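Side-chain contacts in MW1564 protein (Staphylococcus aureus, PDB 3NTV), which probably transfers a methyl group from S-adenosylmethionine to a hydroxyl oxygen of its substrate, as in caffeoyl-CoA O-methyltransferases: residues A[60-65]-A[225-230]; A[146-151]-A[157-162]; A[65-70]-A[90-95]; A[109-114]-A[124-129]. All coordinates share one frame; numbering follows the deposited sequence. Where two conformers were deposited one is given.

Interaction 1: A[60-65]-A[225-230]; sequences LDLIKQ and LAISIK
L62 and L225 meet in the core of a Rossmann-like methyltransferase fold, where helix 57-70 lies against a mixed beta-sheet. Residues 60-65 run almost parallel to strand 225-230. The two axes are 11.1 Å apart at closest approach, and their directions differ by 13°. Only side-chain carbons bridge this gap.

On the helix side L62 carries most of the contact, with L225 as its main partner. The CB of L62 leaves the helix toward the strand. CG is anti to the backbone N (chi1 171°), and the isobutyl group continues outward from there. At the fork the two methyls part, and CD2, not CD1, makes the contact with the strand. It packs on L225 CD2 at 3.7 Å. The same L62 CD2 approaches I227 CD1 more loosely, at 4.4 Å. The two leucine side chains cross at a slant and meet methyl to methyl. L225 also has CG anti to its own N (chi1 -168°), which carries CD2 across to the helix.

The surroundings are mostly apolar. I173 of the adjacent strand 170-175 touches I63, L225 and I227. L219 packs on L62 from strand 214-219, and N217 of the second subunit reaches L62 as well. L225 CD2 has a second helix neighbour one residue further on: I63 CG1, at 4.5 Å.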
loop_
_atom_site.group_PDB
_atom_site.type_symbol
_atom_site.label_atom_id
_atom_site.label_comp_id
_atom_site.label_asym_id
_atom_site.label_seq_id
_atom_site.Cartn_x
_atom_site.Cartn_y
_atom_site.Cartn_z
ATOM N N LEU A 60 -1.511 4.901 -8.126
ATOM C CA LEU A 60 -1.668 4.003 -9.270
ATOM C C LEU A 60 -0.679 2.863 -9.204
ATOM O O LEU A 60 -1.062 1.722 -9.402
ATOM C CB LEU A 60 -1.486 4.778 -10.584
ATOM C CG LEU A 60 -1.495 3.894 -11.812
ATOM C CD1 LEU A 60 -2.919 3.645 -12.284
ATOM C CD2 LEU A 60 -0.581 4.456 -12.870
ATOM N N ASP A 61 0.599 3.152 -8.908
ATOM C CA ASP A 61 1.593 2.086 -8.878
ATOM C C ASP A 61 1.392 1.064 -7.756
ATOM O O ASP A 61 1.658 -0.121 -7.949
ATOM C CB ASP A 61 3.001 2.662 -8.961
ATOM C CG ASP A 61 3.326 3.229 -10.341
ATOM O OD1 ASP A 61 2.578 2.926 -11.314
ATOM O OD2 ASP A 61 4.336 3.930 -10.462
ATOM N N LEU A 62 0.811 1.502 -6.642
ATOM C CA LEU A 62 0.427 0.580 -5.588
ATOM C C LEU A 62 -0.715 -0.330 -6.075
ATOM O O LEU A 62 -0.658 -1.546 -5.864
ATOM C CB LEU A 62 -0.023 1.325 -4.315
ATOM C CG LEU A 62 -0.655 0.435 -3.214
ATOM C CD1 LEU A 62 0.337 -0.639 -2.697
ATOM C CD2 LEU A 62 -1.053 1.299 -2.019
ATOM N N ILE A 63 -1.733 0.255 -6.729
ATOM C CA ILE A 63 -2.891 -0.535 -7.215
ATOM C C ILE A 63 -2.428 -1.564 -8.253
ATOM O O ILE A 63 -2.873 -2.709 -8.220
ATOM C CB ILE A 63 -4.011 0.378 -7.758
ATOM C CG1 ILE A 63 -4.590 1.290 -6.629
ATOM C CG2 ILE A 63 -5.141 -0.490 -8.341
ATOM C CD1 ILE A 63 -5.442 2.464 -7.197
ATOM N N LYS A 64 -1.486 -1.175 -9.142
ATOM C CA LYS A 64 -0.921 -2.091 -10.137
ATOM C C LYS A 64 -0.249 -3.271 -9.402
ATOM O O LYS A 64 -0.380 -4.405 -9.833
ATOM C CB LYS A 64 0.074 -1.351 -11.029
ATOM C CG LYS A 64 -0.632 -0.335 -11.935
ATOM C CD LYS A 64 0.314 0.347 -12.907
ATOM C CE LYS A 64 0.760 -0.522 -14.062
ATOM N NZ LYS A 64 1.606 0.283 -14.999
ATOM N N GLN A 65 0.455 -3.002 -8.273
ATOM C CA GLN A 65 1.096 -4.044 -7.485
ATOM C C GLN A 65 0.039 -4.979 -6.866
ATOM O O GLN A 65 0.234 -6.184 -6.826
ATOM C CB GLN A 65 1.996 -3.403 -6.405
ATOM C CG GLN A 65 3.034 -4.345 -5.830
ATOM C CD GLN A 65 4.340 -4.361 -6.605
ATOM O OE1 GLN A 65 5.408 -4.079 -6.061
ATOM N NE2 GLN A 65 4.303 -4.726 -7.876
ATOM N N LEU A 225 -5.952 6.668 0.465
ATOM C CA LEU A 225 -6.399 5.436 -0.178
ATOM C C LEU A 225 -6.870 4.425 0.852
ATOM O O LEU A 225 -6.266 4.326 1.921
ATOM C CB LEU A 225 -5.219 4.840 -1.000
ATOM C CG LEU A 225 -5.568 3.698 -1.979
ATOM C CD1 LEU A 225 -6.395 4.216 -3.150
ATOM C CD2 LEU A 225 -4.307 3.043 -2.522
ATOM N N ALA A 226 -7.958 3.725 0.570
ATOM C CA ALA A 226 -8.396 2.633 1.432
ATOM C C ALA A 226 -8.399 1.373 0.603
ATOM O O ALA A 226 -8.687 1.413 -0.614
ATOM C CB ALA A 226 -9.767 2.877 2.025
ATOM N N ILE A 227 -8.050 0.261 1.253
ATOM C CA ILE A 227 -8.051 -1.053 0.643
ATOM C C ILE A 227 -8.947 -1.919 1.498
ATOM O O ILE A 227 -8.676 -2.064 2.706
ATOM C CB ILE A 227 -6.638 -1.660 0.546
ATOM C CG1 ILE A 227 -5.697 -0.784 -0.316
ATOM C CG2 ILE A 227 -6.679 -3.136 0.062
ATOM C CD1 ILE A 227 -4.179 -1.202 -0.082
ATOM N N SER A 228 -9.977 -2.514 0.869
ATOM C CA SER A 228 -10.949 -3.365 1.553
ATOM C C SER A 228 -10.973 -4.742 0.933
ATOM O O SER A 228 -11.188 -4.873 -0.265
ATOM C CB SER A 228 -12.353 -2.756 1.496
ATOM O OG SER A 228 -12.407 -1.441 2.019
ATOM N N ILE A 229 -10.810 -5.775 1.749
ATOM C CA ILE A 229 -10.866 -7.163 1.282
ATOM C C ILE A 229 -12.246 -7.698 1.639
ATOM O O ILE A 229 -12.609 -7.665 2.819
ATOM C CB ILE A 229 -9.786 -8.079 1.939
ATOM C CG1 ILE A 229 -8.351 -7.539 1.721
ATOM C CG2 ILE A 229 -9.932 -9.516 1.398
ATOM C CD1 ILE A 229 -7.230 -8.339 2.508
ATOM N N LYS A 230 -12.977 -8.228 0.660
ATOM C CA LYS A 230 -14.299 -8.812 0.903
ATOM C C LYS A 230 -14.183 -10.188 1.549
ATOM O O LYS A 230 -13.565 -11.094 0.988
ATOM C CB LYS A 230 -15.088 -8.897 -0.406
ATOM C CG LYS A 230 -16.464 -9.548 -0.290
ATOM C CD LYS A 230 -17.295 -9.254 -1.519
ATOM C CE LYS A 230 -18.585 -10.049 -1.527
ATOM N NZ LYS A 230 -19.458 -9.709 -2.685
#

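Interaction 2: A[146-151]-A[157-162]; sequences IFIDAA and KFFEIY
Strand residues I146 and I148 face helix residues Y162 and F159 across a close backbone gap, with I148 CA 7.9 Å from F159 CA and I146 CA 8.0 Å from Y162 CA. Two isoleucine tips fill the space between. Each isoleucine has CG1 anti to its carbonyl carbon (chi1 -64° for I146, -66° for I148), which places CD1 at the helix.

I148 CD1 rests at the root of F159, 4.1 Å from F159 CA and 4.3 Å from F159 CB. It lies obliquely to the F159 ring. That ring makes edge-to-face contacts with Y214 and W207.

I146 CD1 reaches the last turn of the helix. It lies 3.5 Å from Y162 O and 4.1 Å from Y162 CB. The Y162 ring itself turns off from this meeting point (chi1 -62°), and I161 CG2 sits over the centre of one ring face. The phenol OH hydrogen-bonds to A131 O.

At the end of the strand, D149 OD1 accepts a hydrogen bond from A151 N at 2.9 Å, nearly along the C-O axis of the carboxylate. This is an Asx turn, at the point where the chain leaves the strand. The whole arrangement is the first half of a beta-alpha-beta crossover: strand 143-149 leads through helix 155-162 to its parallel neighbour 170-175, as in Rossmann-like methyltransferases.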
loop_
_atom_site.group_PDB
_atom_site.type_symbol
_atom_site.label_atom_id
_atom_site.label_comp_id
_atom_site.label_asym_id
_atom_site.label_seq_id
_atom_site.Cartn_x
_atom_site.Cartn_y
_atom_site.Cartn_z
ATOM N N ILE A 146 -12.966 -3.554 -7.421
ATOM C CA ILE A 146 -13.832 -2.415 -7.686
ATOM C C ILE A 146 -13.007 -1.180 -7.290
ATOM O O ILE A 146 -12.419 -1.147 -6.197
ATOM C CB ILE A 146 -15.192 -2.510 -6.946
ATOM C CG1 ILE A 146 -16.004 -3.732 -7.475
ATOM C CG2 ILE A 146 -15.990 -1.195 -7.150
ATOM C CD1 ILE A 146 -17.320 -4.044 -6.749
ATOM N N PHE A 147 -12.984 -0.167 -8.156
ATOM C CA PHE A 147 -12.233 1.074 -7.887
ATOM C C PHE A 147 -13.181 2.253 -7.833
ATOM O O PHE A 147 -13.862 2.548 -8.813
ATOM C CB PHE A 147 -11.142 1.241 -8.951
ATOM C CG PHE A 147 -10.169 2.395 -8.791
ATOM C CD1 PHE A 147 -9.781 2.832 -7.527
ATOM C CD2 PHE A 147 -9.557 2.962 -9.902
ATOM C CE1 PHE A 147 -8.844 3.865 -7.374
ATOM C CE2 PHE A 147 -8.604 3.982 -9.749
ATOM C CZ PHE A 147 -8.252 4.421 -8.483
ATOM N N ILE A 148 -13.294 2.878 -6.657
ATOM C CA ILE A 148 -14.223 4.000 -6.410
ATOM C C ILE A 148 -13.487 5.227 -5.852
ATOM O O ILE A 148 -12.439 5.087 -5.233
ATOM C CB ILE A 148 -15.287 3.500 -5.369
ATOM C CG1 ILE A 148 -16.176 2.394 -5.947
ATOM C CG2 ILE A 148 -16.179 4.631 -4.820
ATOM C CD1 ILE A 148 -16.903 1.562 -4.756
ATOM N N ASP A 149 -14.056 6.424 -6.049
ATOM C CA ASP A 149 -13.571 7.665 -5.453
ATOM C C ASP A 149 -14.590 8.016 -4.359
ATOM O O ASP A 149 -15.781 8.147 -4.658
ATOM C CB ASP A 149 -13.464 8.759 -6.510
ATOM C CG ASP A 149 -12.960 10.123 -6.058
ATOM O OD1 ASP A 149 -13.386 10.592 -4.977
ATOM O OD2 ASP A 149 -12.199 10.754 -6.818
ATOM N N ALA A 150 -14.145 8.134 -3.086
ATOM C CA ALA A 150 -15.069 8.402 -1.965
ATOM C C ALA A 150 -15.880 9.689 -2.122
ATOM O O ALA A 150 -16.958 9.805 -1.544
ATOM C CB ALA A 150 -14.302 8.472 -0.661
ATOM N N ALA A 151 -15.340 10.655 -2.846
ATOM C CA ALA A 151 -15.980 11.964 -2.994
ATOM C C ALA A 151 -16.899 12.095 -4.213
ATOM O O ALA A 151 -17.634 13.080 -4.302
ATOM C CB ALA A 151 -14.914 13.038 -3.039
ATOM N N LYS A 157 -23.654 4.534 -1.931
ATOM C CA LYS A 157 -24.630 3.803 -2.738
ATOM C C LYS A 157 -23.916 2.962 -3.782
ATOM O O LYS A 157 -24.296 1.829 -3.983
ATOM C CB LYS A 157 -25.613 4.767 -3.420
ATOM C CG LYS A 157 -26.689 5.324 -2.500
ATOM C CD LYS A 157 -27.665 6.187 -3.295
ATOM C CE LYS A 157 -28.840 6.655 -2.475
ATOM N NZ LYS A 157 -29.947 7.148 -3.340
ATOM N N PHE A 158 -22.856 3.494 -4.414
ATOM C CA PHE A 158 -22.110 2.734 -5.423
ATOM C C PHE A 158 -21.493 1.499 -4.797
ATOM O O PHE A 158 -21.583 0.430 -5.386
ATOM C CB PHE A 158 -21.051 3.601 -6.132
ATOM C CG PHE A 158 -21.554 4.842 -6.830
ATOM C CD1 PHE A 158 -22.870 4.927 -7.285
ATOM C CD2 PHE A 158 -20.707 5.916 -7.061
ATOM C CE1 PHE A 158 -23.328 6.083 -7.921
ATOM C CE2 PHE A 158 -21.165 7.068 -7.700
ATOM C CZ PHE A 158 -22.469 7.140 -8.142
ATOM N N PHE A 159 -20.926 1.621 -3.575
ATOM C CA PHE A 159 -20.384 0.454 -2.888
ATOM C C PHE A 159 -21.484 -0.595 -2.673
ATOM O O PHE A 159 -21.272 -1.755 -2.983
ATOM C CB PHE A 159 -19.760 0.876 -1.554
ATOM C CG PHE A 159 -18.997 -0.180 -0.799
ATOM C CD1 PHE A 159 -17.609 -0.110 -0.687
ATOM C CD2 PHE A 159 -19.665 -1.214 -0.138
ATOM C CE1 PHE A 159 -16.900 -1.082 0.037
ATOM C CE2 PHE A 159 -18.957 -2.172 0.600
ATOM C CZ PHE A 159 -17.582 -2.097 0.686
ATOM N N GLU A 160 -22.681 -0.183 -2.187
ATOM C CA GLU A 160 -23.772 -1.145 -1.951
ATOM C C GLU A 160 -24.293 -1.790 -3.248
ATOM O O GLU A 160 -24.558 -2.991 -3.271
ATOM C CB GLU A 160 -24.942 -0.472 -1.203
ATOM C CG GLU A 160 -24.595 0.021 0.193
ATOM C CD GLU A 160 -25.679 0.840 0.868
ATOM O OE1 GLU A 160 -26.285 1.709 0.198
ATOM O OE2 GLU A 160 -25.887 0.648 2.087
ATOM N N ILE A 161 -24.410 -1.004 -4.333
ATOM C CA ILE A 161 -24.920 -1.506 -5.616
ATOM C C ILE A 161 -24.000 -2.537 -6.271
ATOM O O ILE A 161 -24.483 -3.548 -6.776
ATOM C CB ILE A 161 -25.220 -0.341 -6.617
ATOM C CG1 ILE A 161 -26.390 0.552 -6.140
ATOM C CG2 ILE A 161 -25.488 -0.841 -8.052
ATOM C CD1 ILE A 161 -26.465 1.919 -6.889
ATOM N N TYR A 162 -22.674 -2.254 -6.302
ATOM C CA TYR A 162 -21.738 -3.044 -7.091
ATOM C C TYR A 162 -20.982 -4.158 -6.389
ATOM O O TYR A 162 -20.611 -5.128 -7.053
ATOM C CB TYR A 162 -20.781 -2.115 -7.887
ATOM C CG TYR A 162 -21.524 -1.241 -8.884
ATOM C CD1 TYR A 162 -22.042 -1.777 -10.064
ATOM C CD2 TYR A 162 -21.801 0.096 -8.597
ATOM C CE1 TYR A 162 -22.765 -0.990 -10.960
ATOM C CE2 TYR A 162 -22.533 0.892 -9.484
ATOM C CZ TYR A 162 -23.012 0.341 -10.666
ATOM O OH TYR A 162 -23.698 1.107 -11.577
#

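Interaction 3: A[65-70]-A[90-95]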
loop_
_atom_site.group_PDB
_atom_site.type_symbol
_atom_site.label_atom_id
_atom_site.label_comp_id
_atom_site.label_asym_id
_atom_site.label_seq_id
_atom_site.Cartn_x
_atom_site.Cartn_y
_atom_site.Cartn_z
ATOM N N GLN A 65 0.455 -3.002 -8.273
ATOM C CA GLN A 65 1.096 -4.044 -7.485
ATOM C C GLN A 65 0.039 -4.979 -6.866
ATOM O O GLN A 65 0.234 -6.184 -6.826
ATOM C CB GLN A 65 1.996 -3.403 -6.405
ATOM C CG GLN A 65 3.034 -4.345 -5.830
ATOM C CD GLN A 65 4.340 -4.361 -6.605
ATOM O OE1 GLN A 65 5.408 -4.079 -6.061
ATOM N NE2 GLN A 65 4.303 -4.726 -7.876
ATOM N N LEU A 66 -1.095 -4.411 -6.409
ATOM C CA LEU A 66 -2.183 -5.207 -5.818
ATOM C C LEU A 66 -2.790 -6.119 -6.889
ATOM O O LEU A 66 -3.103 -7.267 -6.600
ATOM C CB LEU A 66 -3.261 -4.279 -5.222
ATOM C CG LEU A 66 -2.803 -3.370 -4.066
ATOM C CD1 LEU A 66 -3.923 -2.450 -3.607
ATOM C CD2 LEU A 66 -2.304 -4.167 -2.923
ATOM N N ILE A 67 -2.922 -5.621 -8.132
ATOM C CA ILE A 67 -3.435 -6.405 -9.255
ATOM C C ILE A 67 -2.497 -7.611 -9.486
ATOM O O ILE A 67 -2.959 -8.740 -9.607
ATOM C CB ILE A 67 -3.569 -5.500 -10.512
ATOM C CG1 ILE A 67 -4.799 -4.597 -10.388
ATOM C CG2 ILE A 67 -3.630 -6.333 -11.823
ATOM C CD1 ILE A 67 -4.759 -3.369 -11.313
ATOM N N ARG A 68 -1.183 -7.367 -9.493
ATOM C CA ARG A 68 -0.192 -8.434 -9.665
ATOM C C ARG A 68 -0.271 -9.492 -8.554
ATOM O O ARG A 68 -0.341 -10.681 -8.860
ATOM C CB ARG A 68 1.221 -7.845 -9.708
ATOM C CG ARG A 68 1.477 -6.969 -10.934
ATOM C CD ARG A 68 2.934 -6.524 -10.978
ATOM N NE ARG A 68 3.131 -5.515 -12.013
ATOM C CZ ARG A 68 3.223 -4.205 -11.810
ATOM N NH1 ARG A 68 3.254 -3.713 -10.571
ATOM N NH2 ARG A 68 3.329 -3.378 -12.838
HETATM N N MSE A 69 -0.268 -9.065 -7.271
HETATM C CA MSE A 69 -0.303 -9.973 -6.120
HETATM C C MSE A 69 -1.555 -10.831 -6.072
HETATM O O MSE A 69 -1.486 -11.996 -5.693
HETATM C CB MSE A 69 -0.305 -9.161 -4.824
HETATM C CG MSE A 69 0.975 -8.469 -4.521
HETATM SE SE MSE A 69 0.594 -7.377 -2.971
HETATM C CE MSE A 69 -0.376 -8.457 -2.025
ATOM N N ASN A 70 -2.708 -10.232 -6.405
ATOM C CA ASN A 70 -3.989 -10.928 -6.326
ATOM C C ASN A 70 -4.425 -11.589 -7.629
ATOM O O ASN A 70 -5.526 -12.162 -7.653
ATOM C CB ASN A 70 -5.072 -9.962 -5.892
ATOM C CG ASN A 70 -4.935 -9.558 -4.474
ATOM O OD1 ASN A 70 -5.341 -10.267 -3.554
ATOM N ND2 ASN A 70 -4.322 -8.418 -4.292
ATOM N N ALA A 90 -5.028 -2.308 -17.686
ATOM C CA ALA A 90 -5.062 -3.241 -18.816
ATOM C C ALA A 90 -3.654 -3.523 -19.352
ATOM O O ALA A 90 -3.403 -4.624 -19.846
ATOM C CB ALA A 90 -5.936 -2.683 -19.928
ATOM N N SER A 91 -2.719 -2.546 -19.194
ATOM C CA SER A 91 -1.342 -2.712 -19.672
ATOM C C SER A 91 -0.559 -3.785 -18.943
ATOM O O SER A 91 0.483 -4.233 -19.440
ATOM C CB SER A 91 -0.592 -1.380 -19.670
ATOM O OG SER A 91 -0.188 -1.044 -18.350
ATOM N N ILE A 92 -1.016 -4.180 -17.731
ATOM C CA ILE A 92 -0.308 -5.184 -16.943
ATOM C C ILE A 92 -0.287 -6.585 -17.585
ATOM O O ILE A 92 0.741 -7.292 -17.543
ATOM C CB ILE A 92 -0.855 -5.216 -15.490
ATOM C CG1 ILE A 92 -0.689 -3.859 -14.808
ATOM C CG2 ILE A 92 -0.219 -6.373 -14.664
ATOM C CD1 ILE A 92 -1.580 -3.729 -13.500
ATOM N N SER A 93 -1.424 -6.998 -18.165
ATOM C CA SER A 93 -1.560 -8.318 -18.750
ATOM C C SER A 93 -2.645 -8.296 -19.818
ATOM O O SER A 93 -3.645 -7.588 -19.662
ATOM C CB SER A 93 -1.930 -9.319 -17.654
ATOM O OG SER A 93 -1.865 -10.662 -18.105
ATOM N N ASP A 94 -2.457 -9.063 -20.909
ATOM C CA ASP A 94 -3.476 -9.091 -21.983
ATOM C C ASP A 94 -4.778 -9.741 -21.545
ATOM O O ASP A 94 -5.786 -9.580 -22.225
ATOM C CB ASP A 94 -2.953 -9.819 -23.242
ATOM C CG ASP A 94 -1.744 -9.195 -23.914
ATOM O OD1 ASP A 94 -1.558 -7.960 -23.785
ATOM O OD2 ASP A 94 -1.004 -9.932 -24.605
ATOM N N ASP A 95 -4.775 -10.477 -20.439
ATOM C CA ASP A 95 -6.010 -11.106 -19.954
ATOM C C ASP A 95 -6.807 -10.235 -18.963
ATOM O O ASP A 95 -7.817 -10.688 -18.407
ATOM C CB ASP A 95 -5.746 -12.511 -19.396
ATOM C CG ASP A 95 -4.756 -12.602 -18.261
ATOM O OD1 ASP A 95 -4.314 -11.541 -17.771
ATOM O OD2 ASP A 95 -4.443 -13.738 -17.840
#
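L66 O, one residue before the I67 that packs on I92, is gripped by two N-H groups of N70. The backbone N of N70 lies 3.0 Å from L66 O, and N70 ND2 lies 2.9 Å from it. The two donors come from opposite faces of the carbonyl plane. ND2 is tilted 28° from that plane, while the oxygen stays close to the plane of the N70 amide. The ND2 bond probably holds the side-chain amide in its rotation.

The contact between the segments is apolar and centres on I92. With CG1 anti to the carbonyl carbon (chi1 -60°), I92 sends CD1 onto the branched face of I67. CD1 sits 3.7 Å from I67 CG2 and 3.9 Å from I67 CD1, so it is held in the fork of that side chain. The other branch, I92 CG2, lies 4.1 Å from R68 CG, and the extended R68 chain passes it at a slant.

In the loop, S93 OG donates to D95 OD1 at 2.6 Å, from above the carboxylate plane. D95 OD2 forms a salt bridge with K73.

I92 packs the loop between helix 84-90 and strand 97-102 against helix 57-70. On the same helix L66 touches I173 of strand 170-175, and selenomethionine M69 packs on N70 of the second subunit.

Interaction 4: A[109-114]-A[124-129]; sequences QYAKQN and VRIIEG
I126 CD1 is the tight point of this contact, wedged against the helix at A111 and K112. It lies 3.7 Å from A111 CB and 3.6 Å from K112 N. I126 has CG1 anti to its carbonyl carbon (chi1 -61°), which brings CD1 to the helix. L115, further along the helix, also touches I126.

Helix and strand run nearly antiparallel, at 160°. They are the second and third elements of the beta-alpha-beta unit 97-102, 105-117, 124-128 of the Rossmann-like fold, and strand 124-128 edges the sheet within this chain.

The outer side is looser and polar. K112 and E128 are exposed, and their chains cross at about a right angle. K112 NZ stays 4.5 Å from E128 OE2, beyond a salt bridge. One water fills in: it accepts from K112 NZ at 2.9 Å and donates to E128 OE2 and I126 O, each at 2.8 Å. K112 was modelled in two conformers, so its part in this bridge may be intermittent.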
loop_
_atom_site.group_PDB
_atom_site.type_symbol
_atom_site.label_atom_id
_atom_site.label_comp_id
_atom_site.label_asym_id
_atom_site.label_seq_id
_atom_site.Cartn_x
_atom_site.Cartn_y
_atom_site.Cartn_z
ATOM N N GLN A 109 -15.724 10.960 -24.257
ATOM C CA GLN A 109 -15.061 11.244 -25.527
ATOM C C GLN A 109 -13.534 11.097 -25.436
ATOM O O GLN A 109 -12.946 10.425 -26.289
ATOM C CB GLN A 109 -15.457 12.635 -26.063
ATOM C CG GLN A 109 -16.851 12.689 -26.677
ATOM C CD GLN A 109 -17.117 13.994 -27.404
ATOM O OE1 GLN A 109 -16.849 15.097 -26.900
ATOM N NE2 GLN A 109 -17.682 13.892 -28.603
ATOM N N TYR A 110 -12.910 11.687 -24.393
ATOM C CA TYR A 110 -11.460 11.613 -24.122
ATOM C C TYR A 110 -11.059 10.143 -23.928
ATOM O O TYR A 110 -10.072 9.687 -24.522
ATOM C CB TYR A 110 -11.105 12.357 -22.822
ATOM C CG TYR A 110 -11.131 13.874 -22.852
ATOM C CD1 TYR A 110 -11.061 14.574 -24.056
ATOM C CD2 TYR A 110 -11.129 14.611 -21.670
ATOM C CE1 TYR A 110 -11.046 15.971 -24.083
ATOM C CE2 TYR A 110 -11.085 16.006 -21.683
ATOM C CZ TYR A 110 -11.046 16.682 -22.892
ATOM O OH TYR A 110 -11.017 18.056 -22.898
ATOM N N ALA A 111 -11.805 9.418 -23.057
ATOM C CA ALA A 111 -11.517 8.007 -22.785
ATOM C C ALA A 111 -11.618 7.157 -24.066
ATOM O O ALA A 111 -10.690 6.395 -24.349
ATOM C CB ALA A 111 -12.427 7.474 -21.691
ATOM N N LYS A 112 -12.715 7.330 -24.853
ATOM C CA LYS A 112 -12.939 6.607 -26.104
ATOM C C LYS A 112 -11.778 6.815 -27.080
ATOM O O LYS A 112 -11.257 5.841 -27.623
ATOM C CB LYS A 112 -14.272 7.036 -26.744
ATOM C CG LYS A 112 -15.107 5.870 -27.226
ATOM C CD LYS A 112 -16.375 5.670 -26.413
ATOM C CE LYS A 112 -17.248 4.623 -27.057
ATOM N NZ LYS A 112 -16.915 3.243 -26.598
ATOM N N GLN A 113 -11.357 8.089 -27.279
ATOM C CA GLN A 113 -10.248 8.392 -28.190
ATOM C C GLN A 113 -8.950 7.740 -27.718
ATOM O O GLN A 113 -8.227 7.164 -28.529
ATOM C CB GLN A 113 -10.064 9.905 -28.392
ATOM C CG GLN A 113 -9.060 10.258 -29.515
ATOM C CD GLN A 113 -9.278 9.515 -30.824
ATOM O OE1 GLN A 113 -8.569 8.547 -31.153
ATOM N NE2 GLN A 113 -10.263 9.950 -31.603
ATOM N N ASN A 114 -8.670 7.806 -26.407
ATOM C CA ASN A 114 -7.460 7.189 -25.851
ATOM C C ASN A 114 -7.419 5.669 -26.043
ATOM O O ASN A 114 -6.379 5.134 -26.435
ATOM C CB ASN A 114 -7.280 7.598 -24.393
ATOM C CG ASN A 114 -6.744 9.004 -24.260
ATOM O OD1 ASN A 114 -6.064 9.527 -25.161
ATOM N ND2 ASN A 114 -7.014 9.642 -23.122
ATOM N N VAL A 124 -10.836 -2.788 -22.507
ATOM C CA VAL A 124 -11.586 -1.810 -21.713
ATOM C C VAL A 124 -12.954 -1.522 -22.323
ATOM O O VAL A 124 -13.047 -1.194 -23.506
ATOM C CB VAL A 124 -10.783 -0.489 -21.515
ATOM C CG1 VAL A 124 -11.542 0.530 -20.642
ATOM C CG2 VAL A 124 -9.385 -0.768 -20.960
ATOM N N ARG A 125 -13.992 -1.579 -21.486
ATOM C CA ARG A 125 -15.372 -1.297 -21.877
ATOM C C ARG A 125 -15.809 -0.033 -21.139
ATOM O O ARG A 125 -15.723 0.013 -19.909
ATOM C CB ARG A 125 -16.238 -2.516 -21.471
ATOM C CG ARG A 125 -17.739 -2.323 -21.432
ATOM C CD ARG A 125 -18.443 -3.659 -21.217
ATOM N NE ARG A 125 -18.403 -4.145 -19.827
ATOM C CZ ARG A 125 -19.223 -5.086 -19.369
ATOM N NH1 ARG A 125 -20.140 -5.619 -20.167
ATOM N NH2 ARG A 125 -19.142 -5.490 -18.109
ATOM N N ILE A 126 -16.294 0.972 -21.873
ATOM C CA ILE A 126 -16.803 2.201 -21.267
ATOM C C ILE A 126 -18.309 2.074 -21.231
ATOM O O ILE A 126 -18.935 1.885 -22.278
ATOM C CB ILE A 126 -16.362 3.482 -22.046
ATOM C CG1 ILE A 126 -14.830 3.619 -22.057
ATOM C CG2 ILE A 126 -17.047 4.765 -21.446
ATOM C CD1 ILE A 126 -14.303 4.625 -23.071
ATOM N N ILE A 127 -18.890 2.193 -20.034
ATOM C CA ILE A 127 -20.334 2.135 -19.853
ATOM C C ILE A 127 -20.754 3.599 -19.665
ATOM O O ILE A 127 -20.350 4.245 -18.702
ATOM C CB ILE A 127 -20.732 1.220 -18.647
ATOM C CG1 ILE A 127 -20.200 -0.224 -18.811
ATOM C CG2 ILE A 127 -22.269 1.231 -18.408
ATOM C CD1 ILE A 127 -20.777 -1.047 -20.014
ATOM N N GLU A 128 -21.557 4.122 -20.579
ATOM C CA GLU A 128 -21.950 5.528 -20.522
ATOM C C GLU A 128 -23.228 5.757 -19.737
ATOM O O GLU A 128 -24.264 5.192 -20.063
ATOM C CB GLU A 128 -22.120 6.059 -21.945
ATOM C CG GLU A 128 -20.857 5.917 -22.776
ATOM C CD GLU A 128 -21.036 6.340 -24.214
ATOM O OE1 GLU A 128 -21.741 7.345 -24.463
ATOM O OE2 GLU A 128 -20.409 5.705 -25.089
ATOM N N GLY A 129 -23.145 6.572 -18.706
ATOM C CA GLY A 129 -24.320 6.879 -17.910
ATOM C C GLY A 129 -24.038 7.067 -16.442
ATOM O O GLY A 129 -22.901 6.922 -15.975
HETATM O O HOH W 1 -19.169 3.233 -24.736
#

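Interactions 1, 2 and 4 reach the same mixed beta-sheet; interaction 3 joins a helix to a loop. Interactions 1 and 3 share helix 57-70 and Q65, with centres about 12 Å apart, and both reach the second subunit. Interaction 1 joins distant parts of the sequence; the other contacts close within the chain between its segments, in the order 3, 4, 2. Interactions 1 and 2 touch where I63 CD1 meets F147 CZ at 3.7 Å. Interactions 3 and 4 meet through A90 and V124. Interactions 1 and 4 are about 23 Å apart between centres, on opposite sides of the chain's centre. Interaction 1 brings the C-terminal strand 225-230 back against the early helix 57-70.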